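PDB 3DBX: CD1-2 antigen from Gallus gallus, which probably presents lipid antigens at the cell surface, holding an acyl chain in the groove of an MHC class I-like fold. Local coordinates for residues Pro96-Gly104 with Phe116-Leu126; Leu19-Leu29 with Ile77-Thr88. All coordinates share one frame; numbering follows the deposited sequence. Where two conformers were deposited one is given.

Interaction 1. Residues Pro96-Gly104 with Phe116-Leu126; sequences PRVFQIHTG and FVNIGEGGRDL. With PLM (palmitic acid), chain F.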
loop_
_atom_site.group_PDB
_atom_site.type_symbol
_atom_site.label_atom_id
_atom_site.label_comp_id
_atom_site.label_asym_id
_atom_site.label_seq_id
_atom_site.Cartn_x
_atom_site.Cartn_y
_atom_site.Cartn_z
ATOM N N PRO A 96 -21.422 -9.541 10.263
ATOM C CA PRO A 96 -20.744 -8.883 9.127
ATOM C C PRO A 96 -19.898 -9.867 8.346
ATOM O O PRO A 96 -19.441 -10.880 8.883
ATOM C CB PRO A 96 -19.837 -7.819 9.795
ATOM C CG PRO A 96 -20.252 -7.802 11.285
ATOM C CD PRO A 96 -20.812 -9.159 11.549
ATOM N N ARG A 97 -19.736 -9.580 7.069
ATOM C CA ARG A 97 -18.828 -10.300 6.203
ATOM C C ARG A 97 -17.996 -9.243 5.473
ATOM O O ARG A 97 -18.533 -8.222 5.057
ATOM C CB ARG A 97 -19.611 -11.136 5.189
ATOM C CG ARG A 97 -20.133 -12.438 5.725
ATOM C CD ARG A 97 -19.024 -13.428 5.983
ATOM N NE ARG A 97 -19.469 -14.435 6.938
ATOM C CZ ARG A 97 -18.688 -15.363 7.472
ATOM N NH1 ARG A 97 -17.401 -15.426 7.162
ATOM N NH2 ARG A 97 -19.187 -16.202 8.345
ATOM N N VAL A 98 -16.691 -9.453 5.358
ATOM C CA VAL A 98 -15.869 -8.578 4.527
ATOM C C VAL A 98 -15.346 -9.346 3.318
ATOM O O VAL A 98 -14.603 -10.329 3.460
ATOM C CB VAL A 98 -14.648 -7.975 5.272
ATOM C CG1 VAL A 98 -13.993 -6.879 4.420
ATOM C CG2 VAL A 98 -15.033 -7.417 6.615
ATOM N N PHE A 99 -15.695 -8.865 2.125
ATOM C CA PHE A 99 -15.162 -9.438 0.885
ATOM C C PHE A 99 -14.158 -8.488 0.265
ATOM O O PHE A 99 -14.304 -7.283 0.402
ATOM C CB PHE A 99 -16.284 -9.753 -0.117
ATOM C CG PHE A 99 -17.183 -10.903 0.308
ATOM C CD1 PHE A 99 -16.935 -12.198 -0.141
ATOM C CD2 PHE A 99 -18.271 -10.680 1.144
ATOM C CE1 PHE A 99 -17.748 -13.260 0.251
ATOM C CE2 PHE A 99 -19.097 -11.722 1.526
ATOM C CZ PHE A 99 -18.838 -13.020 1.075
ATOM N N GLN A 100 -13.155 -9.029 -0.428
ATOM C CA GLN A 100 -12.117 -8.216 -1.092
ATOM C C GLN A 100 -11.811 -8.768 -2.485
ATOM O O GLN A 100 -11.872 -9.987 -2.709
ATOM C CB GLN A 100 -10.849 -8.151 -0.243
ATOM C CG GLN A 100 -10.993 -7.341 1.066
ATOM C CD GLN A 100 -9.945 -7.652 2.093
ATOM O OE1 GLN A 100 -10.117 -8.556 2.873
ATOM N NE2 GLN A 100 -8.863 -6.882 2.115
ATOM N N ILE A 101 -11.503 -7.867 -3.424
ATOM C CA ILE A 101 -11.253 -8.241 -4.823
ATOM C C ILE A 101 -9.991 -7.556 -5.325
ATOM O O ILE A 101 -9.903 -6.329 -5.316
ATOM C CB ILE A 101 -12.449 -7.862 -5.772
ATOM C CG1 ILE A 101 -13.744 -8.568 -5.360
ATOM C CG2 ILE A 101 -12.134 -8.223 -7.233
ATOM C CD1 ILE A 101 -14.668 -7.729 -4.495
ATOM N N HIS A 102 -9.012 -8.345 -5.754
ATOM C CA HIS A 102 -7.764 -7.799 -6.265
ATOM C C HIS A 102 -7.605 -8.282 -7.695
ATOM O O HIS A 102 -7.562 -9.473 -7.946
ATOM C CB HIS A 102 -6.588 -8.230 -5.385
ATOM C CG HIS A 102 -5.265 -7.700 -5.842
ATOM N ND1 HIS A 102 -4.074 -8.298 -5.501
ATOM C CD2 HIS A 102 -4.943 -6.620 -6.604
ATOM C CE1 HIS A 102 -3.071 -7.615 -6.034
ATOM N NE2 HIS A 102 -3.571 -6.600 -6.722
ATOM N N THR A 103 -7.541 -7.320 -8.616
ATOM C CA THR A 103 -7.383 -7.568 -10.030
ATOM C C THR A 103 -6.117 -6.852 -10.534
ATOM O O THR A 103 -5.747 -5.794 -10.011
ATOM C CB THR A 103 -8.613 -7.008 -10.784
ATOM O OG1 THR A 103 -9.810 -7.599 -10.259
ATOM C CG2 THR A 103 -8.532 -7.297 -12.251
ATOM N N GLY A 104 -5.473 -7.408 -11.563
ATOM C CA GLY A 104 -4.322 -6.764 -12.190
ATOM C C GLY A 104 -4.146 -7.092 -13.659
ATOM O O GLY A 104 -4.588 -8.137 -14.122
ATOM N N PHE A 116 -4.896 -11.211 -13.681
ATOM C CA PHE A 116 -5.417 -12.033 -12.583
ATOM C C PHE A 116 -6.661 -11.432 -11.931
ATOM O O PHE A 116 -6.860 -10.215 -11.960
ATOM C CB PHE A 116 -4.330 -12.301 -11.526
ATOM C CG PHE A 116 -3.822 -11.052 -10.827
ATOM C CD1 PHE A 116 -2.671 -10.412 -11.270
ATOM C CD2 PHE A 116 -4.493 -10.533 -9.707
ATOM C CE1 PHE A 116 -2.201 -9.279 -10.618
ATOM C CE2 PHE A 116 -4.035 -9.407 -9.073
ATOM C CZ PHE A 116 -2.882 -8.772 -9.540
ATOM N N VAL A 117 -7.498 -12.298 -11.366
ATOM C CA VAL A 117 -8.592 -11.886 -10.490
ATOM C C VAL A 117 -8.612 -12.769 -9.251
ATOM O O VAL A 117 -8.788 -13.996 -9.349
ATOM C CB VAL A 117 -9.979 -11.976 -11.126
ATOM C CG1 VAL A 117 -11.019 -11.427 -10.138
ATOM C CG2 VAL A 117 -10.041 -11.209 -12.428
ATOM N N ASN A 118 -8.448 -12.133 -8.089
ATOM C CA ASN A 118 -8.495 -12.820 -6.800
ATOM C C ASN A 118 -9.601 -12.305 -5.880
ATOM O O ASN A 118 -9.723 -11.106 -5.676
ATOM C CB ASN A 118 -7.151 -12.643 -6.090
ATOM C CG ASN A 118 -6.011 -13.306 -6.820
ATOM O OD1 ASN A 118 -6.202 -14.262 -7.548
ATOM N ND2 ASN A 118 -4.821 -12.795 -6.630
ATOM N N ILE A 119 -10.380 -13.218 -5.301
ATOM C CA ILE A 119 -11.385 -12.863 -4.287
ATOM C C ILE A 119 -11.010 -13.434 -2.913
ATOM O O ILE A 119 -10.660 -14.597 -2.809
ATOM C CB ILE A 119 -12.827 -13.335 -4.691
ATOM C CG1 ILE A 119 -13.185 -12.814 -6.096
ATOM C CG2 ILE A 119 -13.840 -12.845 -3.697
ATOM C CD1 ILE A 119 -14.549 -13.259 -6.648
ATOM N N GLY A 120 -11.096 -12.606 -1.871
ATOM C CA GLY A 120 -10.946 -13.057 -0.495
ATOM C C GLY A 120 -12.188 -12.831 0.358
ATOM O O GLY A 120 -13.036 -11.973 0.051
ATOM N N GLU A 121 -12.291 -13.603 1.434
ATOM C CA GLU A 121 -13.302 -13.380 2.452
ATOM C C GLU A 121 -12.639 -13.491 3.810
ATOM O O GLU A 121 -11.803 -14.378 4.043
ATOM C CB GLU A 121 -14.444 -14.396 2.319
ATOM C CG GLU A 121 -15.605 -14.215 3.308
ATOM C CD GLU A 121 -15.299 -14.774 4.692
ATOM O OE1 GLU A 121 -14.597 -15.803 4.792
ATOM O OE2 GLU A 121 -15.736 -14.166 5.692
ATOM N N GLY A 122 -13.020 -12.590 4.712
ATOM C CA GLY A 122 -12.415 -12.540 6.040
ATOM C C GLY A 122 -10.903 -12.440 6.026
ATOM O O GLY A 122 -10.253 -12.916 6.944
ATOM N N GLY A 123 -10.334 -11.838 4.987
ATOM C CA GLY A 123 -8.891 -11.576 4.949
ATOM C C GLY A 123 -8.021 -12.766 4.587
ATOM O O GLY A 123 -6.837 -12.767 4.853
ATOM N N ARG A 124 -8.620 -13.797 3.998
ATOM C CA ARG A 124 -7.890 -14.950 3.489
ATOM C C ARG A 124 -8.402 -15.197 2.077
ATOM O O ARG A 124 -9.514 -14.790 1.761
ATOM C CB ARG A 124 -8.197 -16.196 4.349
ATOM C CG ARG A 124 -7.829 -16.050 5.823
ATOM C CD ARG A 124 -8.198 -17.287 6.655
ATOM N NE ARG A 124 -9.636 -17.577 6.650
ATOM C CZ ARG A 124 -10.175 -18.762 6.353
ATOM N NH1 ARG A 124 -9.406 -19.793 6.003
ATOM N NH2 ARG A 124 -11.494 -18.922 6.406
ATOM N N ASP A 125 -7.625 -15.893 1.246
ATOM C CA ASP A 125 -8.066 -16.240 -0.114
ATOM C C ASP A 125 -9.360 -17.033 -0.076
ATOM O O ASP A 125 -9.597 -17.799 0.867
ATOM C CB ASP A 125 -7.009 -17.054 -0.863
ATOM C CG ASP A 125 -5.636 -16.412 -0.838
ATOM O OD1 ASP A 125 -5.533 -15.206 -0.497
ATOM O OD2 ASP A 125 -4.649 -17.124 -1.147
ATOM N N LEU A 126 -10.192 -16.834 -1.101
ATOM C CA LEU A 126 -11.482 -17.528 -1.206
ATOM C C LEU A 126 -11.657 -18.252 -2.547
ATOM O O LEU A 126 -11.900 -19.450 -2.548
ATOM C CB LEU A 126 -12.662 -16.580 -0.928
ATOM C CG LEU A 126 -14.083 -17.163 -1.042
ATOM C CD1 LEU A 126 -14.315 -18.236 -0.002
ATOM C CD2 LEU A 126 -15.152 -16.072 -0.947
HETATM C C1 PLM F . -26.201 -11.818 -9.265
HETATM O O1 PLM F . -26.431 -10.730 -8.677
HETATM O O2 PLM F . -26.665 -12.870 -8.769
HETATM C C2 PLM F . -25.386 -11.876 -10.545
HETATM C C3 PLM F . -24.464 -10.660 -10.672
HETATM C C4 PLM F . -23.499 -10.784 -11.848
HETATM C C5 PLM F . -22.170 -11.428 -11.445
HETATM C C6 PLM F . -21.157 -10.436 -10.867
HETATM C C7 PLM F . -20.289 -11.071 -9.782
HETATM C C8 PLM F . -18.883 -11.359 -10.280
HETATM C C9 PLM F . -17.851 -11.113 -9.184
HETATM C CA PLM F . -16.454 -11.330 -9.757
HETATM C CB PLM F . -15.436 -10.337 -9.212
HETATM C CC PLM F . -15.249 -9.130 -10.124
HETATM C CD PLM F . -14.058 -9.293 -11.058
HETATM C CE PLM F . -14.203 -8.325 -12.212
HETATM C CF PLM F . -12.920 -7.537 -12.449
HETATM C CG PLM F . -13.238 -6.132 -12.948
HETATM O O HOH W 1 -15.726 -11.560 6.820
#
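His102 and Phe116 meet as a T-shaped pair on one face of the antiparallel hairpin: the edge of the phenylalanine ring stands over the imidazole face, centroids 4.8 Å apart and planes at 78°. Phe116 manages this because its CG sits between backbone N and carbonyl carbon (chi1 63°), which folds the ring back over Gly104, whose CA lies 3.9 Å from the ring centroid in a CH-pi contact. NE2 of His102 is hydrogen-bonded to Gln14 and the ring also stacks with Phe16, which together should limit its rotation. On the opposite face, towards the helices, Glu121 bends at chi2; its CG lies over the rim of the Phe99 ring, while OE2 accepts a hydrogen bond from Arg97 NH1 at 2.6 Å, part of a salt bridge. That NH1 donates in its own guanidinium plane but meets OE2 from above the carboxylate plane. A water links the same OE2 (2.8 Å) to Val98 N. Thr103 and Val117 lie side by side, and Val117 CG1 touches palmitate CD at 3.8 Å. The helix-side face is thus largely apolar toward the lipid, with Glu121 at its end, probably kept negative between Arg97 and Arg140, while Gln100, His102 and Asn118 meet the partner chain.

Interaction 2. Residues Leu19-Leu29 with Ile77-Thr88; sequences LLLGNVSSTEL and IRNTIRFMHEMT. With NAG (2-acetamido-2-deoxy-beta-D-glucopyranose), chain C; PLM (palmitic acid), chain F.
One wall of the lipid-binding groove is seated here on its floor, as in the MHC class I-like fold: helix 77-88 packs on the strands of hairpin 19-29 through aliphatic side chains, with His85 toward one end. The His85 ring lies against Leu21, whose CG sits over one face of the imidazole, 3.8 Å from its centroid. At the ring edge, NE2 and Thr27 OG1 share a nearly straight hydrogen bond of 3.1 Å in the imidazole plane; either may be the donor. ND1 is hydrogen-bonded to Tyr95 OH, so a partner on each nitrogen holds the ring in place. With OG1 beside its backbone N (chi1 -43°), Thr27 also brings that oxygen to within 3.6 Å of Ile81 CG2. Leu29 meets Ile77 tip to tip, CD1 to CG1 at 3.7 Å, and presses tightly on Ile81 CD1. Leu19 divides its two methyls, CD1 reaching Ile77 CD1 at 3.8 Å and CD2 reaching Met84 CG at the same distance. Palmitate lies along another side of the helix; its O1 lies over one face of the Arg82 guanidinium, 2.9 Å from NH1. The Asn23 turn carries an N-linked glycan. Strand 19-21 runs at 43° to the helix axis and pairs with strand 97-107, whose Phe99 packs against Met84 and Thr88, while Met148 of helix 143-154 meets Met84.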
loop_
_atom_site.group_PDB
_atom_site.type_symbol
_atom_site.label_atom_id
_atom_site.label_comp_id
_atom_site.label_asym_id
_atom_site.label_seq_id
_atom_site.Cartn_x
_atom_site.Cartn_y
_atom_site.Cartn_z
ATOM N N LEU A 19 -15.673 -4.849 0.115
ATOM C CA LEU A 19 -17.106 -4.822 0.283
ATOM C C LEU A 19 -17.351 -5.302 1.710
ATOM O O LEU A 19 -17.187 -6.473 1.988
ATOM C CB LEU A 19 -17.773 -5.766 -0.729
ATOM C CG LEU A 19 -17.935 -5.273 -2.172
ATOM C CD1 LEU A 19 -16.571 -4.943 -2.794
ATOM C CD2 LEU A 19 -18.662 -6.254 -3.033
ATOM N N LEU A 20 -17.652 -4.366 2.604
ATOM C CA LEU A 20 -17.959 -4.661 3.997
ATOM C C LEU A 20 -19.459 -4.708 4.150
ATOM O O LEU A 20 -20.163 -3.681 4.102
ATOM C CB LEU A 20 -17.345 -3.638 4.958
ATOM C CG LEU A 20 -17.809 -3.660 6.432
ATOM C CD1 LEU A 20 -17.858 -5.073 7.094
ATOM C CD2 LEU A 20 -16.936 -2.706 7.252
ATOM N N LEU A 21 -19.941 -5.928 4.331
ATOM C CA LEU A 21 -21.342 -6.207 4.390
ATOM C C LEU A 21 -21.755 -6.247 5.869
ATOM O O LEU A 21 -21.745 -7.297 6.504
ATOM C CB LEU A 21 -21.609 -7.531 3.664
ATOM C CG LEU A 21 -21.820 -7.559 2.141
ATOM C CD1 LEU A 21 -20.892 -6.660 1.363
ATOM C CD2 LEU A 21 -21.809 -8.996 1.596
ATOM N N GLY A 22 -22.108 -5.068 6.386
ATOM C CA GLY A 22 -22.520 -4.860 7.779
ATOM C C GLY A 22 -23.690 -5.685 8.245
ATOM O O GLY A 22 -23.515 -6.605 9.032
ATOM N N ASN A 23 -24.891 -5.326 7.791
ATOM C CA ASN A 23 -26.107 -6.133 7.971
ATOM C C ASN A 23 -26.785 -6.339 6.612
ATOM O O ASN A 23 -26.204 -6.028 5.567
ATOM C CB ASN A 23 -27.079 -5.502 8.992
ATOM C CG ASN A 23 -27.320 -4.014 8.755
ATOM O OD1 ASN A 23 -27.149 -3.520 7.642
ATOM N ND2 ASN A 23 -27.732 -3.298 9.809
ATOM N N VAL A 24 -28.004 -6.855 6.616
ATOM C CA VAL A 24 -28.707 -7.109 5.357
ATOM C C VAL A 24 -28.859 -5.832 4.474
ATOM O O VAL A 24 -28.599 -5.865 3.271
ATOM C CB VAL A 24 -30.024 -7.879 5.605
ATOM C CG1 VAL A 24 -30.997 -7.055 6.436
ATOM C CG2 VAL A 24 -30.638 -8.338 4.295
ATOM N N SER A 25 -29.211 -4.714 5.108
ATOM C CA SER A 25 -29.401 -3.424 4.441
ATOM C C SER A 25 -28.154 -2.538 4.337
ATOM O O SER A 25 -28.252 -1.377 3.913
ATOM C CB SER A 25 -30.542 -2.642 5.115
ATOM O OG SER A 25 -30.607 -2.884 6.515
ATOM N N SER A 26 -26.985 -3.067 4.691
ATOM C CA SER A 26 -25.793 -2.227 4.737
ATOM C C SER A 26 -24.564 -2.764 3.976
ATOM O O SER A 26 -24.081 -3.877 4.224
ATOM C CB SER A 26 -25.437 -1.854 6.188
ATOM O OG SER A 26 -24.365 -0.922 6.242
ATOM N N THR A 27 -24.084 -1.954 3.038
ATOM C CA THR A 27 -22.802 -2.177 2.404
ATOM C C THR A 27 -21.991 -0.908 2.564
ATOM O O THR A 27 -22.498 0.200 2.343
ATOM C CB THR A 27 -22.920 -2.492 0.886
ATOM O OG1 THR A 27 -23.990 -3.412 0.654
ATOM C CG2 THR A 27 -21.626 -3.098 0.370
ATOM N N GLU A 28 -20.728 -1.076 2.934
ATOM C CA GLU A 28 -19.783 0.006 2.912
ATOM C C GLU A 28 -18.731 -0.367 1.876
ATOM O O GLU A 28 -18.183 -1.471 1.877
ATOM C CB GLU A 28 -19.167 0.212 4.298
ATOM N N LEU A 29 -18.442 0.540 0.966
ATOM C CA LEU A 29 -17.464 0.187 -0.063
ATOM C C LEU A 29 -16.222 1.041 -0.017
ATOM O O LEU A 29 -16.281 2.226 0.291
ATOM C CB LEU A 29 -18.072 0.287 -1.461
ATOM C CG LEU A 29 -19.254 -0.582 -1.910
ATOM C CD1 LEU A 29 -19.709 -0.064 -3.265
ATOM C CD2 LEU A 29 -18.853 -2.035 -2.030
ATOM N N ILE A 77 -19.588 -3.094 -9.869
ATOM C CA ILE A 77 -19.724 -3.082 -8.405
ATOM C C ILE A 77 -21.165 -3.336 -7.963
ATOM O O ILE A 77 -21.418 -4.132 -7.056
ATOM C CB ILE A 77 -19.068 -1.795 -7.778
ATOM C CG1 ILE A 77 -18.804 -1.964 -6.272
ATOM C CG2 ILE A 77 -19.856 -0.509 -8.137
ATOM C CD1 ILE A 77 -18.145 -3.280 -5.883
ATOM N N ARG A 78 -22.112 -2.726 -8.664
ATOM C CA ARG A 78 -23.527 -2.900 -8.371
ATOM C C ARG A 78 -23.992 -4.373 -8.435
ATOM O O ARG A 78 -24.749 -4.829 -7.564
ATOM C CB ARG A 78 -24.366 -1.969 -9.270
ATOM C CG ARG A 78 -24.330 -0.521 -8.769
ATOM C CD ARG A 78 -24.506 0.508 -9.875
ATOM N NE ARG A 78 -24.417 1.879 -9.356
ATOM C CZ ARG A 78 -23.284 2.571 -9.193
ATOM N NH1 ARG A 78 -22.100 2.050 -9.516
ATOM N NH2 ARG A 78 -23.336 3.808 -8.711
ATOM N N ASN A 79 -23.534 -5.116 -9.443
ATOM C CA ASN A 79 -23.791 -6.561 -9.500
ATOM C C ASN A 79 -22.962 -7.335 -8.490
ATOM O O ASN A 79 -23.480 -8.233 -7.828
ATOM C CB ASN A 79 -23.566 -7.122 -10.903
ATOM C CG ASN A 79 -24.809 -7.019 -11.796
ATOM O OD1 ASN A 79 -25.939 -7.262 -11.362
ATOM N ND2 ASN A 79 -24.592 -6.675 -13.056
ATOM N N THR A 80 -21.680 -6.988 -8.371
ATOM C CA THR A 80 -20.781 -7.627 -7.381
ATOM C C THR A 80 -21.293 -7.566 -5.926
ATOM O O THR A 80 -21.258 -8.565 -5.219
ATOM C CB THR A 80 -19.339 -7.054 -7.443
ATOM O OG1 THR A 80 -18.879 -7.069 -8.795
ATOM C CG2 THR A 80 -18.399 -7.891 -6.593
ATOM N N ILE A 81 -21.742 -6.389 -5.490
ATOM C CA ILE A 81 -22.346 -6.225 -4.171
ATOM C C ILE A 81 -23.498 -7.209 -3.981
ATOM O O ILE A 81 -23.539 -7.922 -2.989
ATOM C CB ILE A 81 -22.857 -4.788 -3.956
ATOM C CG1 ILE A 81 -21.692 -3.827 -3.807
ATOM C CG2 ILE A 81 -23.808 -4.702 -2.733
ATOM C CD1 ILE A 81 -22.021 -2.470 -4.315
ATOM N N ARG A 82 -24.422 -7.262 -4.937
ATOM C CA ARG A 82 -25.535 -8.195 -4.852
ATOM C C ARG A 82 -25.090 -9.655 -4.956
ATOM O O ARG A 82 -25.630 -10.506 -4.269
ATOM C CB ARG A 82 -26.619 -7.872 -5.884
ATOM C CG ARG A 82 -27.933 -8.608 -5.626
ATOM C CD ARG A 82 -29.134 -7.955 -6.326
ATOM N NE ARG A 82 -28.766 -7.466 -7.653
ATOM C CZ ARG A 82 -28.726 -8.230 -8.742
ATOM N NH1 ARG A 82 -29.040 -9.527 -8.659
ATOM N NH2 ARG A 82 -28.373 -7.694 -9.911
ATOM N N PHE A 83 -24.096 -9.942 -5.786
ATOM C CA PHE A 83 -23.525 -11.284 -5.837
ATOM C C PHE A 83 -22.912 -11.700 -4.494
ATOM O O PHE A 83 -23.005 -12.869 -4.113
ATOM C CB PHE A 83 -22.459 -11.382 -6.923
ATOM C CG PHE A 83 -21.885 -12.763 -7.078
ATOM C CD1 PHE A 83 -22.641 -13.787 -7.654
ATOM C CD2 PHE A 83 -20.590 -13.045 -6.640
ATOM C CE1 PHE A 83 -22.114 -15.067 -7.796
ATOM C CE2 PHE A 83 -20.056 -14.326 -6.770
ATOM C CZ PHE A 83 -20.814 -15.335 -7.350
ATOM N N MET A 84 -22.283 -10.757 -3.790
ATOM C CA MET A 84 -21.673 -11.075 -2.485
ATOM C C MET A 84 -22.715 -11.267 -1.380
ATOM O O MET A 84 -22.616 -12.218 -0.604
ATOM C CB MET A 84 -20.616 -10.053 -2.094
ATOM C CG MET A 84 -19.375 -9.994 -3.027
ATOM S SD MET A 84 -18.584 -11.585 -3.398
ATOM C CE MET A 84 -17.353 -11.063 -4.592
ATOM N N HIS A 85 -23.721 -10.392 -1.325
ATOM C CA HIS A 85 -24.878 -10.594 -0.430
ATOM C C HIS A 85 -25.565 -11.936 -0.667
ATOM O O HIS A 85 -26.024 -12.568 0.279
ATOM C CB HIS A 85 -25.908 -9.465 -0.563
ATOM C CG HIS A 85 -25.602 -8.254 0.264
ATOM N ND1 HIS A 85 -25.866 -8.186 1.616
ATOM C CD2 HIS A 85 -25.061 -7.059 -0.071
ATOM C CE1 HIS A 85 -25.498 -7.004 2.079
ATOM N NE2 HIS A 85 -25.007 -6.301 1.073
ATOM N N GLU A 86 -25.632 -12.359 -1.928
ATOM C CA GLU A 86 -26.280 -13.612 -2.317
ATOM C C GLU A 86 -25.528 -14.867 -1.881
ATOM O O GLU A 86 -26.145 -15.861 -1.499
ATOM C CB GLU A 86 -26.468 -13.683 -3.835
ATOM C CG GLU A 86 -27.141 -12.485 -4.500
ATOM C CD GLU A 86 -28.387 -11.998 -3.782
ATOM O OE1 GLU A 86 -29.428 -12.696 -3.847
ATOM O OE2 GLU A 86 -28.321 -10.902 -3.173
ATOM N N MET A 87 -24.204 -14.832 -1.985
ATOM C CA MET A 87 -23.370 -15.986 -1.634
ATOM C C MET A 87 -23.305 -16.189 -0.119
ATOM O O MET A 87 -23.234 -17.323 0.365
ATOM C CB MET A 87 -21.956 -15.839 -2.220
ATOM C CG MET A 87 -21.881 -15.836 -3.755
ATOM S SD MET A 87 -22.369 -17.376 -4.574
ATOM C CE MET A 87 -24.112 -17.104 -4.916
ATOM N N THR A 88 -23.318 -15.075 0.615
ATOM C CA THR A 88 -23.439 -15.086 2.067
ATOM C C THR A 88 -24.747 -15.766 2.444
ATOM O O THR A 88 -24.774 -16.645 3.292
ATOM C CB THR A 88 -23.393 -13.653 2.645
ATOM O OG1 THR A 88 -22.248 -12.969 2.133
ATOM C CG2 THR A 88 -23.285 -13.681 4.151
HETATM C C1 NAG C . -27.754 -1.866 9.564
HETATM C C2 NAG C . -28.965 -1.544 10.454
HETATM C C3 NAG C . -29.137 -0.028 10.508
HETATM C C4 NAG C . -27.863 0.590 11.064
HETATM C C5 NAG C . -26.661 0.255 10.164
HETATM C C6 NAG C . -25.396 0.873 10.778
HETATM C C7 NAG C . -30.803 -3.175 10.651
HETATM C C8 NAG C . -31.724 -2.782 11.777
HETATM N N2 NAG C . -30.190 -2.187 9.984
HETATM O O3 NAG C . -30.220 0.372 11.305
HETATM O O4 NAG C . -28.064 1.985 11.202
HETATM O O5 NAG C . -26.557 -1.161 9.953
HETATM O O6 NAG C . -24.235 0.085 10.626
HETATM O O7 NAG C . -30.649 -4.370 10.381
HETATM C C1 PLM F . -26.201 -11.818 -9.265
HETATM O O1 PLM F . -26.431 -10.730 -8.677
HETATM O O2 PLM F . -26.665 -12.870 -8.769
HETATM C C2 PLM F . -25.386 -11.876 -10.545
HETATM C C3 PLM F . -24.464 -10.660 -10.672
HETATM C C4 PLM F . -23.499 -10.784 -11.848
HETATM C C5 PLM F . -22.170 -11.428 -11.445
HETATM C C6 PLM F . -21.157 -10.436 -10.867
HETATM C C7 PLM F . -20.289 -11.071 -9.782
HETATM C C8 PLM F . -18.883 -11.359 -10.280
HETATM C C9 PLM F . -17.851 -11.113 -9.184
HETATM C CA PLM F . -16.454 -11.330 -9.757
HETATM C CB PLM F . -15.436 -10.337 -9.212
HETATM C CC PLM F . -15.249 -9.130 -10.124
HETATM C CD PLM F . -14.058 -9.293 -11.058
HETATM C CE PLM F . -14.203 -8.325 -12.212
HETATM C CF PLM F . -12.920 -7.537 -12.449
HETATM C CG PLM F . -13.238 -6.132 -12.948
#

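From the N terminus, the chain first lays down strands 12-21 and 27-35, then passes through the outer strands and helix 66-71 before helix 77-89 returns over them; interaction 2 closes this long loop of 47 intervening residues. The chain next re-enters the sheet as strand 97-107, and interaction 1 closes the short hairpin with strand 113-121. The two contacts therefore follow in series, neither nested nor crossed. They are joined through the sheet, where Leu19 N and Leu21 N probably bond to Phe99 O and Arg97 O, and both touch the palmitate. Together they tie the central floor strands to one helical wall of the groove.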